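Local coordinates for sensory box/GGDEF domain protein (Colwellia psychrerythraea, PDB 3LYX), which is probably a signalling protein that couples a sensory PAS domain, the part described here, to a GGDEF domain of the diguanylate cyclase family, at residues Y15-G27 with Y106-I118. Numbering follows the deposited sequence.
Sequences YVFDAIVVTDLQG and YQMVGALGINRDI
Ala19 to Thr23 pair with Ala111 to Asn115 as antiparallel neighbours, the first and last strands of the PAS fold meeting at the middle of its five-stranded sheet in the order 2-1-5-4-3. The segment axes run at 158° to each other, and three hydrogen-bonded pairs set the register: Ala19 with Asn115, Val21 with Gly113 and Thr23 with Ala111, each joined by two backbone bonds. The central pair is represented by Gly113 N to Val21 O at 2.8 Å. A water donates to Val21 O and also hydrogen-bonds Thr23 OG1.

Ile20, Val22, Leu112 and Ile114 share one face. CD1 of Leu112 lies 3.8 Å from Ile20 CG2 and equally near Val22 CG2; Leu112 CG, anti to the backbone N (chi1 177°), carries this methyl to both partners. On the other face, Asn115 ND2 adds a weak 3.4 Å bond to Ala19 O, while its OD1 bonds Ser96.

At the Asp18 end, Arg116 NH1 reaches Asp18 OD1 at 2.8 Å in a salt bridge. The oxygen lies near the guanidinium plane, although the two planar groups are turned 73° apart, an end-on grip rather than a paired one. Asp18 OD1 also accepts from Phe17 N of the second subunit, and OD2 from Asp18 N of that subunit. Replacing Arg116 with an alanine would probably leave the Asp18 carboxylate without its cationic mate, its charge left to those N-H donors. The chemistry thus joins a backbone-bonded strand pairing, apolar on the Ile20 and Leu112 face, to a buried carboxylate shared with the dimer interface.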
loop_
_atom_site.group_PDB
_atom_site.type_symbol
_atom_site.label_atom_id
_atom_site.label_comp_id
_atom_site.label_asym_id
_atom_site.label_seq_id
_atom_site.Cartn_x
_atom_site.Cartn_y
_atom_site.Cartn_z
ATOM N N TYR B 15 0.763 -6.812 -0.604
ATOM C CA TYR B 15 -0.114 -6.837 -1.772
ATOM C C TYR B 15 -0.214 -5.510 -2.516
ATOM O O TYR B 15 -0.624 -5.482 -3.668
ATOM C CB TYR B 15 -1.506 -7.320 -1.369
ATOM C CG TYR B 15 -1.508 -8.774 -0.974
ATOM C CD1 TYR B 15 -1.316 -9.769 -1.928
ATOM C CD2 TYR B 15 -1.676 -9.155 0.352
ATOM C CE1 TYR B 15 -1.293 -11.109 -1.575
ATOM C CE2 TYR B 15 -1.653 -10.493 0.717
ATOM C CZ TYR B 15 -1.463 -11.466 -0.255
ATOM O OH TYR B 15 -1.472 -12.798 0.087
ATOM N N VAL B 16 0.163 -4.414 -1.868
ATOM C CA VAL B 16 0.102 -3.111 -2.523
ATOM C C VAL B 16 1.198 -2.957 -3.585
ATOM O O VAL B 16 2.211 -3.657 -3.556
ATOM C CB VAL B 16 0.230 -1.962 -1.487
ATOM C CG1 VAL B 16 -0.935 -2.017 -0.498
ATOM C CG2 VAL B 16 1.570 -2.070 -0.739
ATOM N N PHE B 17 0.985 -2.047 -4.528
ATOM C CA PHE B 17 1.960 -1.802 -5.581
ATOM C C PHE B 17 3.027 -0.863 -5.030
ATOM O O PHE B 17 4.147 -0.804 -5.534
ATOM C CB PHE B 17 1.284 -1.166 -6.793
ATOM C CG PHE B 17 2.235 -0.801 -7.900
ATOM C CD1 PHE B 17 3.024 -1.774 -8.513
ATOM C CD2 PHE B 17 2.331 0.518 -8.342
ATOM C CE1 PHE B 17 3.900 -1.440 -9.557
ATOM C CE2 PHE B 17 3.199 0.865 -9.383
ATOM C CZ PHE B 17 3.987 -0.119 -9.993
ATOM N N ASP B 18 2.649 -0.115 -4.003
ATOM C CA ASP B 18 3.549 0.813 -3.334
ATOM C C ASP B 18 4.739 0.071 -2.739
ATOM O O ASP B 18 4.577 -0.993 -2.156
ATOM C CB ASP B 18 2.812 1.513 -2.196
ATOM C CG ASP B 18 1.659 2.358 -2.685
ATOM O OD1 ASP B 18 1.853 3.590 -2.789
ATOM O OD2 ASP B 18 0.572 1.783 -2.970
ATOM N N ALA B 19 5.929 0.639 -2.875
ATOM C CA ALA B 19 7.119 0.028 -2.289
ATOM C C ALA B 19 7.263 0.616 -0.888
ATOM O O ALA B 19 7.545 1.813 -0.723
ATOM C CB ALA B 19 8.338 0.358 -3.127
ATOM N N ILE B 20 7.037 -0.218 0.120
ATOM C CA ILE B 20 7.151 0.208 1.507
ATOM C C ILE B 20 8.532 -0.176 2.037
ATOM O O ILE B 20 8.968 -1.317 1.879
ATOM C CB ILE B 20 6.098 -0.483 2.411
ATOM C CG1 ILE B 20 4.681 -0.243 1.868
ATOM C CG2 ILE B 20 6.204 0.049 3.840
ATOM C CD1 ILE B 20 4.303 1.215 1.785
ATOM N N VAL B 21 9.223 0.779 2.652
ATOM C CA VAL B 21 10.535 0.511 3.234
ATOM C C VAL B 21 10.538 1.108 4.629
ATOM O O VAL B 21 10.468 2.331 4.795
ATOM C CB VAL B 21 11.681 1.147 2.417
ATOM C CG1 VAL B 21 13.031 0.802 3.046
ATOM C CG2 VAL B 21 11.630 0.654 0.984
ATOM N N VAL B 22 10.601 0.235 5.627
ATOM C CA VAL B 22 10.614 0.651 7.020
ATOM C C VAL B 22 12.053 0.597 7.536
ATOM O O VAL B 22 12.727 -0.414 7.360
ATOM C CB VAL B 22 9.737 -0.282 7.860
ATOM C CG1 VAL B 22 9.643 0.230 9.284
ATOM C CG2 VAL B 22 8.351 -0.400 7.223
ATOM N N THR B 23 12.513 1.677 8.170
ATOM C CA THR B 23 13.883 1.746 8.693
ATOM C C THR B 23 13.957 2.086 10.173
ATOM O O THR B 23 12.976 2.549 10.764
ATOM C CB THR B 23 14.717 2.822 7.956
ATOM O OG1 THR B 23 14.052 4.086 8.063
ATOM C CG2 THR B 23 14.899 2.467 6.487
ATOM N N ASP B 24 15.124 1.858 10.776
ATOM C CA ASP B 24 15.300 2.189 12.183
ATOM C C ASP B 24 15.835 3.606 12.272
ATOM O O ASP B 24 15.990 4.280 11.253
ATOM C CB ASP B 24 16.251 1.212 12.904
ATOM C CG ASP B 24 17.661 1.181 12.305
ATOM O OD1 ASP B 24 18.085 2.160 11.650
ATOM O OD2 ASP B 24 18.353 0.162 12.516
ATOM N N LEU B 25 16.104 4.059 13.492
ATOM C CA LEU B 25 16.604 5.406 13.715
ATOM C C LEU B 25 17.870 5.710 12.954
ATOM O O LEU B 25 18.190 6.876 12.728
ATOM C CB LEU B 25 16.866 5.639 15.198
ATOM C CG LEU B 25 15.634 5.814 16.077
ATOM C CD1 LEU B 25 16.083 6.092 17.511
ATOM C CD2 LEU B 25 14.788 6.967 15.541
ATOM N N GLN B 26 18.590 4.668 12.553
ATOM C CA GLN B 26 19.832 4.865 11.823
ATOM C C GLN B 26 19.776 4.538 10.336
ATOM O O GLN B 26 20.810 4.377 9.690
ATOM C CB GLN B 26 20.936 4.078 12.504
ATOM C CG GLN B 26 20.997 4.390 13.988
ATOM C CD GLN B 26 22.321 4.033 14.604
ATOM O OE1 GLN B 26 22.770 2.892 14.511
ATOM N NE2 GLN B 26 22.960 5.010 15.243
ATOM N N GLY B 27 18.566 4.435 9.795
ATOM C CA GLY B 27 18.413 4.169 8.377
ATOM C C GLY B 27 18.668 2.761 7.874
ATOM O O GLY B 27 18.916 2.569 6.680
ATOM N N TYR B 106 5.573 6.587 22.755
ATOM C CA TYR B 106 5.438 7.872 22.068
ATOM C C TYR B 106 6.767 8.504 21.673
ATOM O O TYR B 106 6.888 9.731 21.567
ATOM C CB TYR B 106 4.603 8.823 22.935
ATOM C CG TYR B 106 3.161 8.373 23.006
ATOM C CD1 TYR B 106 2.288 8.621 21.946
ATOM C CD2 TYR B 106 2.707 7.575 24.056
ATOM C CE1 TYR B 106 1.012 8.073 21.918
ATOM C CE2 TYR B 106 1.435 7.021 24.039
ATOM C CZ TYR B 106 0.593 7.266 22.961
ATOM O OH TYR B 106 -0.640 6.650 22.888
ATOM N N GLN B 107 7.757 7.646 21.437
ATOM C CA GLN B 107 9.099 8.063 21.037
ATOM C C GLN B 107 9.368 7.518 19.632
ATOM O O GLN B 107 8.924 6.423 19.294
ATOM C CB GLN B 107 10.144 7.486 21.997
ATOM C CG GLN B 107 10.547 6.040 21.683
ATOM C CD GLN B 107 9.495 5.013 22.069
ATOM O OE1 GLN B 107 8.300 5.224 21.882
ATOM N NE2 GLN B 107 9.947 3.879 22.594
ATOM N N MET B 108 10.105 8.271 18.826
ATOM C CA MET B 108 10.417 7.842 17.465
ATOM C C MET B 108 11.397 6.661 17.488
ATOM O O MET B 108 12.406 6.705 18.191
ATOM C CB MET B 108 11.009 9.027 16.688
ATOM C CG MET B 108 11.315 8.758 15.221
ATOM S SD MET B 108 11.928 10.229 14.349
ATOM C CE MET B 108 13.677 9.963 14.492
ATOM N N VAL B 109 11.100 5.609 16.725
ATOM C CA VAL B 109 11.975 4.435 16.661
ATOM C C VAL B 109 12.455 4.167 15.237
ATOM O O VAL B 109 13.091 3.146 14.957
ATOM C CB VAL B 109 11.268 3.162 17.187
ATOM C CG1 VAL B 109 10.969 3.316 18.681
ATOM C CG2 VAL B 109 9.973 2.911 16.397
ATOM N N GLY B 110 12.153 5.087 14.335
ATOM C CA GLY B 110 12.578 4.908 12.966
ATOM C C GLY B 110 11.690 5.654 12.005
ATOM O O GLY B 110 11.061 6.647 12.373
ATOM N N ALA B 111 11.625 5.157 10.776
ATOM C CA ALA B 111 10.825 5.794 9.747
ATOM C C ALA B 111 10.112 4.816 8.823
ATOM O O ALA B 111 10.478 3.634 8.705
ATOM C CB ALA B 111 11.705 6.726 8.917
ATOM N N LEU B 112 9.096 5.350 8.154
ATOM C CA LEU B 112 8.283 4.617 7.197
ATOM C C LEU B 112 8.436 5.323 5.857
ATOM O O LEU B 112 8.159 6.519 5.744
ATOM C CB LEU B 112 6.812 4.634 7.631
ATOM C CG LEU B 112 5.774 3.967 6.710
ATOM C CD1 LEU B 112 5.953 2.456 6.726
ATOM C CD2 LEU B 112 4.368 4.314 7.192
ATOM N N GLY B 113 8.908 4.596 4.852
ATOM C CA GLY B 113 9.063 5.180 3.536
ATOM C C GLY B 113 8.088 4.564 2.538
ATOM O O GLY B 113 7.898 3.346 2.533
ATOM N N ILE B 114 7.460 5.404 1.717
ATOM C CA ILE B 114 6.517 4.955 0.682
ATOM C C ILE B 114 7.100 5.447 -0.642
ATOM O O ILE B 114 7.422 6.628 -0.783
ATOM C CB ILE B 114 5.093 5.569 0.874
ATOM C CG1 ILE B 114 4.463 5.066 2.172
ATOM C CG2 ILE B 114 4.185 5.158 -0.298
ATOM C CD1 ILE B 114 5.216 5.444 3.410
ATOM N N ASN B 115 7.229 4.558 -1.618
ATOM C CA ASN B 115 7.844 4.950 -2.876
ATOM C C ASN B 115 7.113 4.444 -4.122
ATOM O O ASN B 115 6.458 3.403 -4.084
ATOM C CB ASN B 115 9.293 4.439 -2.882
ATOM C CG ASN B 115 10.084 4.902 -1.664
ATOM O OD1 ASN B 115 10.722 5.956 -1.688
ATOM N ND2 ASN B 115 10.030 4.123 -0.590
ATOM N N ARG B 116 7.251 5.187 -5.222
ATOM C CA ARG B 116 6.631 4.842 -6.504
ATOM C C ARG B 116 7.488 5.293 -7.687
ATOM O O ARG B 116 7.922 6.444 -7.757
ATOM C CB ARG B 116 5.245 5.485 -6.640
ATOM C CG ARG B 116 4.130 4.787 -5.870
ATOM C CD ARG B 116 2.831 5.564 -6.004
ATOM N NE ARG B 116 2.947 6.905 -5.438
ATOM C CZ ARG B 116 2.936 7.176 -4.134
ATOM N NH1 ARG B 116 2.806 6.200 -3.243
ATOM N NH2 ARG B 116 3.065 8.428 -3.717
ATOM N N ASP B 117 7.709 4.381 -8.624
ATOM C CA ASP B 117 8.497 4.670 -9.811
ATOM C C ASP B 117 7.875 5.803 -10.615
ATOM O O ASP B 117 6.668 5.826 -10.848
ATOM C CB ASP B 117 8.612 3.422 -10.691
ATOM C CG ASP B 117 9.131 3.737 -12.078
ATOM O OD1 ASP B 117 10.073 4.552 -12.189
ATOM O OD2 ASP B 117 8.601 3.170 -13.058
ATOM N N ILE B 118 8.721 6.734 -11.037
ATOM C CA ILE B 118 8.293 7.886 -11.809
ATOM C C ILE B 118 9.263 8.090 -12.981
ATOM O O ILE B 118 9.118 9.026 -13.774
ATOM C CB ILE B 118 8.247 9.142 -10.881
ATOM C CG1 ILE B 118 6.849 9.746 -10.903
ATOM C CG2 ILE B 118 9.313 10.157 -11.270
ATOM C CD1 ILE B 118 5.798 8.833 -10.337
HETATM O O HOH W 1 5.447 1.605 -6.445
HETATM O O HOH W 2 11.988 4.322 5.926
#